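Long-range contacts in glycoside Hydrolase (Bacteroides uniformis, PDB 5TA0), which binds neoagarooctaose in a glycan pocket and, as a glycoside hydrolase of an agarose-degrading pathway, probably cleaves agarose chains: residues L574-L579 with L623-N628; V81-G86 with I137-F142; F447-L452 with C509-N514. All coordinates share one frame; numbering follows the deposited sequence.

Contact 1: residues L574-L579 with L623-N628; sequences LLPELL and LKFPDN
A chi1 of -68° carries the ring of F625 to the flank of its own backbone N, opposite the carbonyl carbon, and chi2 near -96° turns one face of the phenyl ring to P576. CB of P576 sits above the middle of that face, 3.6 Å from the ring centroid of F625 and only 9° off the ring normal, the geometry of a CH-pi contact. The proline also covers the far part of the ring, with P576 CG 3.6 Å from F625 CZ. The leucines meet through one methyl branch each. L578 carries CG anti to its backbone N, and L578 CD1 comes within 3.7 Å of L623 CD2. That same L623 CD2 is 3.8 Å from P576 CG, so one methyl joins the leucine pair to the proline.

The backbones hold this register through a reciprocal pair of hydrogen bonds. E577 N donates to K624 O at 2.9 Å, and K624 N donates to E577 O at 3.0 Å. On the face away from L578 and L623, the side chains of E577 and K624 run alongside one another, but E577 OE1 is 4.8 Å from K624 NZ, too far for a direct salt bridge, though the opposite charges may still attract weakly.

Strand 577-580 lies between 619-624 and 583-585 in a four-stranded antiparallel sheet. L623 and F625 press on L564 and L566 of strand 558-568, and L578 on V608 of strand 602-609. Apolar packing of one sheet against another in this way is characteristic of a beta-sandwich, here in the porphyranase-type C-terminal region.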
loop_
_atom_site.group_PDB
_atom_site.type_symbol
_atom_site.label_atom_id
_atom_site.label_comp_id
_atom_site.label_asym_id
_atom_site.label_seq_id
_atom_site.Cartn_x
_atom_site.Cartn_y
_atom_site.Cartn_z
ATOM N N LEU A 574 18.556 -20.331 4.249
ATOM C CA LEU A 574 17.556 -19.859 3.272
ATOM C C LEU A 574 17.824 -20.484 1.887
ATOM O O LEU A 574 17.388 -19.964 0.855
ATOM C CB LEU A 574 17.562 -18.330 3.215
ATOM C CG LEU A 574 17.284 -17.624 4.552
ATOM C CD1 LEU A 574 17.311 -16.119 4.326
ATOM C CD2 LEU A 574 15.968 -18.056 5.205
ATOM N N LEU A 575 18.528 -21.623 1.882
ATOM C CA LEU A 575 18.947 -22.312 0.666
ATOM C C LEU A 575 18.560 -23.787 0.760
ATOM O O LEU A 575 19.433 -24.677 0.790
ATOM C CB LEU A 575 20.457 -22.154 0.454
ATOM C CG LEU A 575 20.923 -20.723 0.175
ATOM C CD1 LEU A 575 22.444 -20.659 0.279
ATOM C CD2 LEU A 575 20.462 -20.228 -1.188
ATOM N N PRO A 576 17.248 -24.076 0.796
ATOM C CA PRO A 576 16.830 -25.459 0.768
ATOM C C PRO A 576 17.157 -26.104 -0.576
ATOM O O PRO A 576 17.370 -25.411 -1.578
ATOM C CB PRO A 576 15.314 -25.368 0.933
ATOM C CG PRO A 576 14.954 -24.034 0.397
ATOM C CD PRO A 576 16.097 -23.145 0.757
ATOM N N GLU A 577 17.196 -27.431 -0.572
ATOM C CA GLU A 577 17.173 -28.187 -1.814
ATOM C C GLU A 577 15.770 -28.086 -2.381
ATOM O O GLU A 577 14.802 -28.373 -1.671
ATOM C CB GLU A 577 17.501 -29.661 -1.558
ATOM C CG GLU A 577 18.928 -29.912 -1.104
ATOM C CD GLU A 577 19.244 -31.384 -0.833
ATOM O OE1 GLU A 577 18.370 -32.268 -1.023
ATOM O OE2 GLU A 577 20.392 -31.662 -0.414
ATOM N N LEU A 578 15.677 -27.704 -3.651
ATOM C CA LEU A 578 14.394 -27.495 -4.318
ATOM C C LEU A 578 14.273 -28.436 -5.495
ATOM O O LEU A 578 15.153 -28.436 -6.375
ATOM C CB LEU A 578 14.282 -26.041 -4.776
ATOM C CG LEU A 578 13.096 -25.662 -5.675
ATOM C CD1 LEU A 578 11.766 -25.908 -5.005
ATOM C CD2 LEU A 578 13.209 -24.201 -6.101
ATOM N N LEU A 579 13.201 -29.239 -5.504
ATOM C CA LEU A 579 12.842 -30.053 -6.647
ATOM C C LEU A 579 11.482 -29.621 -7.155
ATOM O O LEU A 579 10.538 -29.512 -6.377
ATOM C CB LEU A 579 12.770 -31.533 -6.249
ATOM C CG LEU A 579 14.041 -32.168 -5.672
ATOM C CD1 LEU A 579 13.761 -33.582 -5.199
ATOM C CD2 LEU A 579 15.145 -32.148 -6.712
ATOM N N LEU A 623 10.750 -29.034 -0.934
ATOM C CA LEU A 623 11.807 -28.309 -0.236
ATOM C C LEU A 623 12.407 -29.166 0.859
ATOM O O LEU A 623 11.687 -29.817 1.591
ATOM C CB LEU A 623 11.264 -27.035 0.401
ATOM C CG LEU A 623 10.716 -25.979 -0.548
ATOM C CD1 LEU A 623 10.005 -24.911 0.260
ATOM C CD2 LEU A 623 11.828 -25.360 -1.359
ATOM N N LYS A 624 13.728 -29.152 0.970
ATOM C CA LYS A 624 14.403 -29.866 2.057
ATOM C C LYS A 624 15.499 -28.999 2.624
ATOM O O LYS A 624 16.427 -28.636 1.918
ATOM C CB LYS A 624 14.983 -31.201 1.580
ATOM C CG LYS A 624 15.560 -32.031 2.720
ATOM C CD LYS A 624 16.263 -33.280 2.209
ATOM C CE LYS A 624 15.291 -34.282 1.669
ATOM N NZ LYS A 624 15.986 -35.580 1.460
ATOM N N PHE A 625 15.387 -28.694 3.915
ATOM C CA PHE A 625 16.355 -27.857 4.605
ATOM C C PHE A 625 17.324 -28.731 5.398
ATOM O O PHE A 625 16.933 -29.813 5.840
ATOM C CB PHE A 625 15.630 -26.910 5.564
ATOM C CG PHE A 625 14.786 -25.859 4.872
ATOM C CD1 PHE A 625 15.290 -24.581 4.644
ATOM C CD2 PHE A 625 13.500 -26.158 4.447
ATOM C CE1 PHE A 625 14.502 -23.605 4.016
ATOM C CE2 PHE A 625 12.719 -25.190 3.805
ATOM C CZ PHE A 625 13.231 -23.931 3.588
ATOM N N PRO A 626 18.560 -28.236 5.600
ATOM C CA PRO A 626 19.581 -28.986 6.361
ATOM C C PRO A 626 19.472 -28.829 7.883
ATOM O O PRO A 626 20.186 -29.522 8.622
ATOM C CB PRO A 626 20.880 -28.363 5.875
ATOM C CG PRO A 626 20.531 -26.937 5.605
ATOM C CD PRO A 626 19.146 -27.027 4.996
ATOM N N ASP A 627 18.583 -27.955 8.356
ATOM C CA ASP A 627 18.527 -27.561 9.764
ATOM C C ASP A 627 17.085 -27.426 10.254
ATOM O O ASP A 627 16.143 -27.392 9.442
ATOM C CB ASP A 627 19.326 -26.280 9.991
ATOM C CG ASP A 627 19.015 -25.177 8.967
ATOM O OD1 ASP A 627 18.109 -25.359 8.105
ATOM O OD2 ASP A 627 19.708 -24.154 9.007
ATOM N N ASN A 628 16.910 -27.428 11.574
ATOM C CA ASN A 628 15.592 -27.395 12.203
ATOM C C ASN A 628 15.132 -25.970 12.480
ATOM O O ASN A 628 15.946 -25.119 12.827
ATOM C CB ASN A 628 15.618 -28.126 13.557
ATOM C CG ASN A 628 15.821 -29.613 13.412
ATOM O OD1 ASN A 628 15.110 -30.278 12.665
ATOM N ND2 ASN A 628 16.792 -30.152 14.142
#

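Contact 2: residues V81-G86 with I137-F142; sequences VGRETG and ILCNQF. With GAL (beta-D-galactopyranose), chain C; AAL (3,6-anhydro-alpha-L-galactopyranose), chain B.
G82, which follows a cis peptide bond, accepts the N-H of I137 on its O at 2.9 Å and an almost straight 172°. R83 comes next, its CG anti to the backbone N (chi1 -179°) and its chain extended as far as NE, which lays the aliphatic part across I137: R83 CD is 3.9 Å from I137 CG2. Beyond it, R83 NH1 passes 3.7 Å from C139 SG, while a salt bridge to E199 and hydrogen bonds to H52 and N202 fix the guanidinium. E84 N then donates to I137 O at 3.2 Å, and its carboxylate turns to the start of helix 86-94, where M87 N binds OE2.

At T85 the side chains take over from the strand pairing. Q141 NE2 donates to T85 OG1 at 2.9 Å and also to GAL O4 at 3.0 Å, the latter bond at 164°. K89 engages Q141 OE1, so both ends of the amide are held, which probably fixes its rotation with NE2 toward the galactose. A water bridges the backbones, 2.8 Å from T85 O and 2.7 Å from Q141 N. G86 closes the segment beside the same galactose.

Strands 80-84 and 134-140 are adjacent parallel members of the alpha/beta barrel, joined by a crossover containing helices 86-94 and 107-123. R83 and I137 touch M368 of strand 364-369, whereas L138 packs outward on Y176 and I180 of helix 170-183.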
loop_
_atom_site.group_PDB
_atom_site.type_symbol
_atom_site.label_atom_id
_atom_site.label_comp_id
_atom_site.label_asym_id
_atom_site.label_seq_id
_atom_site.Cartn_x
_atom_site.Cartn_y
_atom_site.Cartn_z
ATOM N N VAL A 81 -7.122 12.078 -4.461
ATOM C CA VAL A 81 -7.448 11.960 -3.036
ATOM C C VAL A 81 -8.546 10.905 -2.914
ATOM O O VAL A 81 -9.167 10.565 -3.924
ATOM C CB VAL A 81 -7.856 13.307 -2.410
ATOM C CG1 VAL A 81 -6.708 14.302 -2.484
ATOM C CG2 VAL A 81 -9.084 13.881 -3.073
ATOM N N GLY A 82 -8.822 10.365 -1.725
ATOM C CA GLY A 82 -8.162 10.659 -0.444
ATOM C C GLY A 82 -8.795 9.828 0.658
ATOM O O GLY A 82 -9.444 8.811 0.398
ATOM N N ARG A 83 -8.580 10.253 1.887
ATOM C CA ARG A 83 -9.065 9.536 3.068
ATOM C C ARG A 83 -9.327 10.550 4.145
ATOM O O ARG A 83 -8.615 11.568 4.226
ATOM C CB ARG A 83 -8.023 8.504 3.536
ATOM C CG ARG A 83 -8.395 7.662 4.754
ATOM C CD ARG A 83 -7.489 6.450 4.814
ATOM N NE ARG A 83 -7.750 5.500 5.900
ATOM C CZ ARG A 83 -7.152 5.487 7.089
ATOM N NH1 ARG A 83 -7.372 4.479 7.922
ATOM N NH2 ARG A 83 -6.313 6.432 7.442
ATOM N N GLU A 84 -10.361 10.326 4.963
ATOM C CA GLU A 84 -10.707 11.288 6.000
ATOM C C GLU A 84 -11.457 10.615 7.137
ATOM O O GLU A 84 -12.432 9.908 6.927
ATOM C CB GLU A 84 -11.544 12.445 5.429
ATOM C CG GLU A 84 -11.271 13.816 6.039
ATOM C CD GLU A 84 -11.866 14.038 7.409
ATOM O OE1 GLU A 84 -11.173 14.642 8.260
ATOM O OE2 GLU A 84 -13.020 13.666 7.654
ATOM N N THR A 85 -11.000 10.885 8.354
ATOM C CA THR A 85 -11.581 10.328 9.578
ATOM C C THR A 85 -12.050 11.373 10.572
ATOM O O THR A 85 -12.753 11.061 11.529
ATOM C CB THR A 85 -10.597 9.406 10.303
ATOM O OG1 THR A 85 -9.589 10.203 10.934
ATOM C CG2 THR A 85 -9.965 8.394 9.367
ATOM N N GLY A 86 -11.664 12.623 10.396
ATOM C CA GLY A 86 -11.945 13.645 11.390
ATOM C C GLY A 86 -13.373 14.145 11.422
ATOM O O GLY A 86 -13.896 14.414 12.509
ATOM N N ILE A 137 -11.826 7.290 0.807
ATOM C CA ILE A 137 -11.788 6.242 1.822
ATOM C C ILE A 137 -12.262 6.852 3.131
ATOM O O ILE A 137 -11.641 7.750 3.675
ATOM C CB ILE A 137 -10.356 5.667 2.023
ATOM C CG1 ILE A 137 -9.743 5.241 0.682
ATOM C CG2 ILE A 137 -10.374 4.532 3.040
ATOM C CD1 ILE A 137 -8.268 4.919 0.771
ATOM N N LEU A 138 -13.387 6.349 3.629
ATOM C CA LEU A 138 -13.915 6.732 4.935
ATOM C C LEU A 138 -13.504 5.675 5.971
ATOM O O LEU A 138 -13.476 4.495 5.677
ATOM C CB LEU A 138 -15.442 6.855 4.831
ATOM C CG LEU A 138 -16.177 7.374 6.073
ATOM C CD1 LEU A 138 -15.686 8.753 6.518
ATOM C CD2 LEU A 138 -17.686 7.442 5.820
ATOM N N CYS A 139 -13.161 6.130 7.176
ATOM C CA CYS A 139 -12.808 5.238 8.272
ATOM C C CYS A 139 -13.089 5.914 9.584
ATOM O O CYS A 139 -13.027 7.159 9.680
ATOM C CB CYS A 139 -11.320 4.878 8.170
ATOM S SG CYS A 139 -10.716 3.620 9.323
ATOM N N ASN A 140 -13.388 5.118 10.609
ATOM C CA ASN A 140 -13.472 5.619 11.987
ATOM C C ASN A 140 -12.126 5.471 12.684
ATOM O O ASN A 140 -11.521 4.383 12.668
ATOM C CB ASN A 140 -14.499 4.818 12.784
ATOM C CG ASN A 140 -15.897 5.037 12.297
ATOM O OD1 ASN A 140 -16.498 6.077 12.567
ATOM N ND2 ASN A 140 -16.398 4.090 11.504
ATOM N N GLN A 141 -11.691 6.525 13.376
ATOM C CA GLN A 141 -10.642 6.348 14.390
ATOM C C GLN A 141 -11.157 5.417 15.494
ATOM O O GLN A 141 -12.360 5.211 15.657
ATOM C CB GLN A 141 -10.236 7.690 14.968
ATOM C CG GLN A 141 -9.522 8.573 13.973
ATOM C CD GLN A 141 -9.215 9.939 14.524
ATOM O OE1 GLN A 141 -8.793 10.088 15.700
ATOM N NE2 GLN A 141 -9.460 10.960 13.718
ATOM N N PHE A 142 -10.223 4.790 16.191
ATOM C CA PHE A 142 -10.555 3.771 17.160
ATOM C C PHE A 142 -11.579 4.216 18.216
ATOM O O PHE A 142 -12.522 3.474 18.519
ATOM C CB PHE A 142 -9.299 3.251 17.858
ATOM C CG PHE A 142 -9.588 2.136 18.825
ATOM C CD1 PHE A 142 -9.715 2.377 20.199
ATOM C CD2 PHE A 142 -9.829 0.856 18.363
ATOM C CE1 PHE A 142 -10.034 1.347 21.066
ATOM C CE2 PHE A 142 -10.155 -0.166 19.227
ATOM C CZ PHE A 142 -10.239 0.081 20.578
HETATM C C1 GAL C . -6.908 12.958 12.128
HETATM C C2 GAL C . -8.052 13.863 11.662
HETATM C C3 GAL C . -8.203 15.109 12.544
HETATM C C4 GAL C . -8.223 14.710 14.014
HETATM C C5 GAL C . -6.992 13.863 14.327
HETATM C C6 GAL C . -6.917 13.422 15.787
HETATM O O2 GAL C . -7.780 14.231 10.310
HETATM O O3 GAL C . -9.373 15.856 12.164
HETATM O O4 GAL C . -9.388 13.912 14.287
HETATM O O5 GAL C . -7.002 12.676 13.518
HETATM O O6 GAL C . -5.754 12.604 16.004
HETATM C C1 AAL B . -4.128 8.613 11.526
HETATM C C2 AAL B . -5.623 8.312 11.761
HETATM C C3 AAL B . -6.518 9.414 11.219
HETATM C C4 AAL B . -6.052 10.752 11.750
HETATM C C5 AAL B . -4.787 10.909 10.968
HETATM C C6 AAL B . -5.215 10.480 9.601
HETATM O O2 AAL B . -5.906 8.184 13.158
HETATM O O3 AAL B . -6.275 9.540 9.814
HETATM O O4 AAL B . -6.990 11.770 11.344
HETATM O O5 AAL B . -3.786 9.999 11.435
HETATM O O HOH W 1 -13.112 8.863 13.196
#

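Contact 3: residues F447-L452 with C509-N514; sequences FIINNL and CVICYN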
loop_
_atom_site.group_PDB
_atom_site.type_symbol
_atom_site.label_atom_id
_atom_site.label_comp_id
_atom_site.label_asym_id
_atom_site.label_seq_id
_atom_site.Cartn_x
_atom_site.Cartn_y
_atom_site.Cartn_z
ATOM N N PHE A 447 9.970 4.826 -17.999
ATOM C CA PHE A 447 10.747 3.690 -17.537
ATOM C C PHE A 447 11.182 3.998 -16.104
ATOM O O PHE A 447 11.945 4.955 -15.872
ATOM C CB PHE A 447 11.943 3.522 -18.477
ATOM C CG PHE A 447 12.777 2.283 -18.276
ATOM C CD1 PHE A 447 12.349 1.152 -17.594
ATOM C CD2 PHE A 447 14.042 2.247 -18.884
ATOM C CE1 PHE A 447 13.164 0.034 -17.487
ATOM C CE2 PHE A 447 14.828 1.123 -18.806
ATOM C CZ PHE A 447 14.393 0.029 -18.122
ATOM N N ILE A 448 10.631 3.252 -15.144
ATOM C CA ILE A 448 10.859 3.551 -13.716
ATOM C C ILE A 448 11.742 2.487 -13.127
ATOM O O ILE A 448 11.497 1.299 -13.304
ATOM C CB ILE A 448 9.537 3.619 -12.913
ATOM C CG1 ILE A 448 8.507 4.534 -13.581
ATOM C CG2 ILE A 448 9.796 4.065 -11.490
ATOM C CD1 ILE A 448 7.393 3.816 -14.302
ATOM N N ILE A 449 12.794 2.911 -12.413
ATOM C CA ILE A 449 13.751 1.986 -11.823
ATOM C C ILE A 449 14.000 2.418 -10.386
ATOM O O ILE A 449 14.217 3.596 -10.140
ATOM C CB ILE A 449 15.086 1.913 -12.618
ATOM C CG1 ILE A 449 14.804 1.805 -14.131
ATOM C CG2 ILE A 449 15.959 0.785 -12.104
ATOM C CD1 ILE A 449 16.044 1.864 -15.009
ATOM N N ASN A 450 13.954 1.448 -9.479
ATOM C CA ASN A 450 14.097 1.705 -8.038
ATOM C C ASN A 450 15.139 0.774 -7.435
ATOM O O ASN A 450 15.199 -0.398 -7.734
ATOM C CB ASN A 450 12.733 1.501 -7.369
ATOM C CG ASN A 450 12.786 1.648 -5.854
ATOM O OD1 ASN A 450 12.834 0.670 -5.121
ATOM N ND2 ASN A 450 12.808 2.879 -5.398
ATOM N N ASN A 451 15.927 1.342 -6.517
ATOM C CA ASN A 451 17.014 0.628 -5.869
ATOM C C ASN A 451 16.644 0.280 -4.429
ATOM O O ASN A 451 16.392 1.174 -3.643
ATOM C CB ASN A 451 18.252 1.542 -5.911
ATOM C CG ASN A 451 19.522 0.852 -5.454
ATOM O OD1 ASN A 451 19.570 -0.370 -5.249
ATOM N ND2 ASN A 451 20.585 1.675 -5.282
ATOM N N LEU A 452 16.642 -1.007 -4.111
ATOM C CA LEU A 452 16.510 -1.529 -2.749
ATOM C C LEU A 452 17.862 -1.710 -2.044
ATOM O O LEU A 452 17.890 -1.939 -0.837
ATOM C CB LEU A 452 15.775 -2.868 -2.752
ATOM C CG LEU A 452 14.296 -2.801 -3.152
ATOM C CD1 LEU A 452 13.808 -4.204 -3.453
ATOM C CD2 LEU A 452 13.423 -2.144 -2.068
ATOM N N CYS A 509 14.714 6.441 -10.363
ATOM C CA CYS A 509 14.675 7.275 -11.540
ATOM C C CYS A 509 13.425 6.985 -12.369
ATOM O O CYS A 509 12.927 5.852 -12.387
ATOM C CB CYS A 509 15.922 7.136 -12.416
ATOM S SG CYS A 509 16.269 5.478 -13.053
ATOM N N VAL A 510 12.930 8.033 -13.013
ATOM C CA VAL A 510 11.871 7.928 -14.025
ATOM C C VAL A 510 12.485 8.504 -15.301
ATOM O O VAL A 510 12.827 9.707 -15.341
ATOM C CB VAL A 510 10.580 8.677 -13.635
ATOM C CG1 VAL A 510 9.584 8.716 -14.800
ATOM C CG2 VAL A 510 9.946 8.039 -12.402
ATOM N N ILE A 511 12.634 7.638 -16.300
ATOM C CA ILE A 511 13.239 8.018 -17.591
ATOM C C ILE A 511 12.104 8.147 -18.581
ATOM O O ILE A 511 11.314 7.218 -18.764
ATOM C CB ILE A 511 14.256 6.966 -18.036
ATOM C CG1 ILE A 511 15.349 6.767 -16.972
ATOM C CG2 ILE A 511 14.884 7.362 -19.380
ATOM C CD1 ILE A 511 16.062 5.454 -17.034
ATOM N N CYS A 512 11.983 9.326 -19.180
ATOM C CA CYS A 512 10.890 9.645 -20.080
ATOM C C CYS A 512 11.429 9.689 -21.513
ATOM O O CYS A 512 12.194 10.588 -21.853
ATOM C CB CYS A 512 10.238 10.977 -19.690
ATOM S SG CYS A 512 9.856 11.143 -17.923
ATOM N N TYR A 513 11.047 8.710 -22.320
ATOM C CA TYR A 513 11.433 8.683 -23.749
ATOM C C TYR A 513 10.312 9.309 -24.539
ATOM O O TYR A 513 9.154 8.946 -24.348
ATOM C CB TYR A 513 11.661 7.270 -24.234
ATOM C CG TYR A 513 12.743 6.498 -23.506
ATOM C CD1 TYR A 513 14.050 6.443 -23.977
ATOM C CD2 TYR A 513 12.468 5.821 -22.330
ATOM C CE1 TYR A 513 15.039 5.731 -23.323
ATOM C CE2 TYR A 513 13.451 5.114 -21.659
ATOM C CZ TYR A 513 14.736 5.065 -22.149
ATOM O OH TYR A 513 15.684 4.361 -21.462
ATOM N N ASN A 514 10.629 10.259 -25.427
ATOM C CA ASN A 514 9.653 10.823 -26.329
ATOM C C ASN A 514 10.015 10.430 -27.764
ATOM O O ASN A 514 11.151 10.622 -28.194
ATOM C CB ASN A 514 9.598 12.335 -26.188
ATOM C CG ASN A 514 8.568 12.965 -27.100
ATOM O OD1 ASN A 514 8.925 13.645 -28.057
ATOM N ND2 ASN A 514 7.299 12.725 -26.835
#
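F447 and I511, then I449 and C509, form two successive antiparallel hydrogen-bonded pairs, and their side chains make the denser face of the contact. The four bonds run 2.8 to 2.9 Å from N to O, and the one from I511 N to F447 O is nearly straight at 174°. On this face C509 SG lies 3.8 Å from I449 CB, and I449 CD1 reaches I511 CD1 at 4.1 Å. F447 points CG anti to its backbone N (chi1 -172°), which brings its ring to Y513. The two aromatic side chains run alongside each other without stacking: F447 CB lies in the plane of the Y513 ring, 3.9 Å from Y513 CE2, and the hydroxyl Y513 OH is 3.7 Å from F447 CD2, at the edge of the phenylalanine ring.

The opposite face is sparser. It rests on I448 and V510, a non-hydrogen-bonded pair with I448 CG1 4.0 Å from V510 CG2. Looser here does not mean wet, because both residues are buried, I448 against W417.

Strand 444-451 runs between 434-441 and 508-514 in a large mixed sheet, and 472-481 borders the other side of 508-514. F447 and Y513 both touch L29 of strand 25-30. That strand stands three places beyond 444-451 in the same sheet, and contact across such a gap is consistent with a strongly curled sheet around this apolar face.

The three contacts sample three separate parts of the chain and touch nowhere. Contact 2 alone meets the bound sugar, contributing R83, E84, T85, G86 and Q141 to the glycan pocket of the alpha/beta barrel. Contact 3, an antiparallel pairing in the beta-sandwich region, has its nearest atoms about 19 Å from those of contact 2, on the opposite side of the chain's centre. Contact 1 is more remote, with nearest atoms about 32 Å from contact 2 and centres 45 Å apart. Contacts 1 and 3 approach to about 15 Å between nearest atoms, yet belong to different sheets. Both are packing within the beta-sheet regions, away from the glycan-binding residues of contact 2.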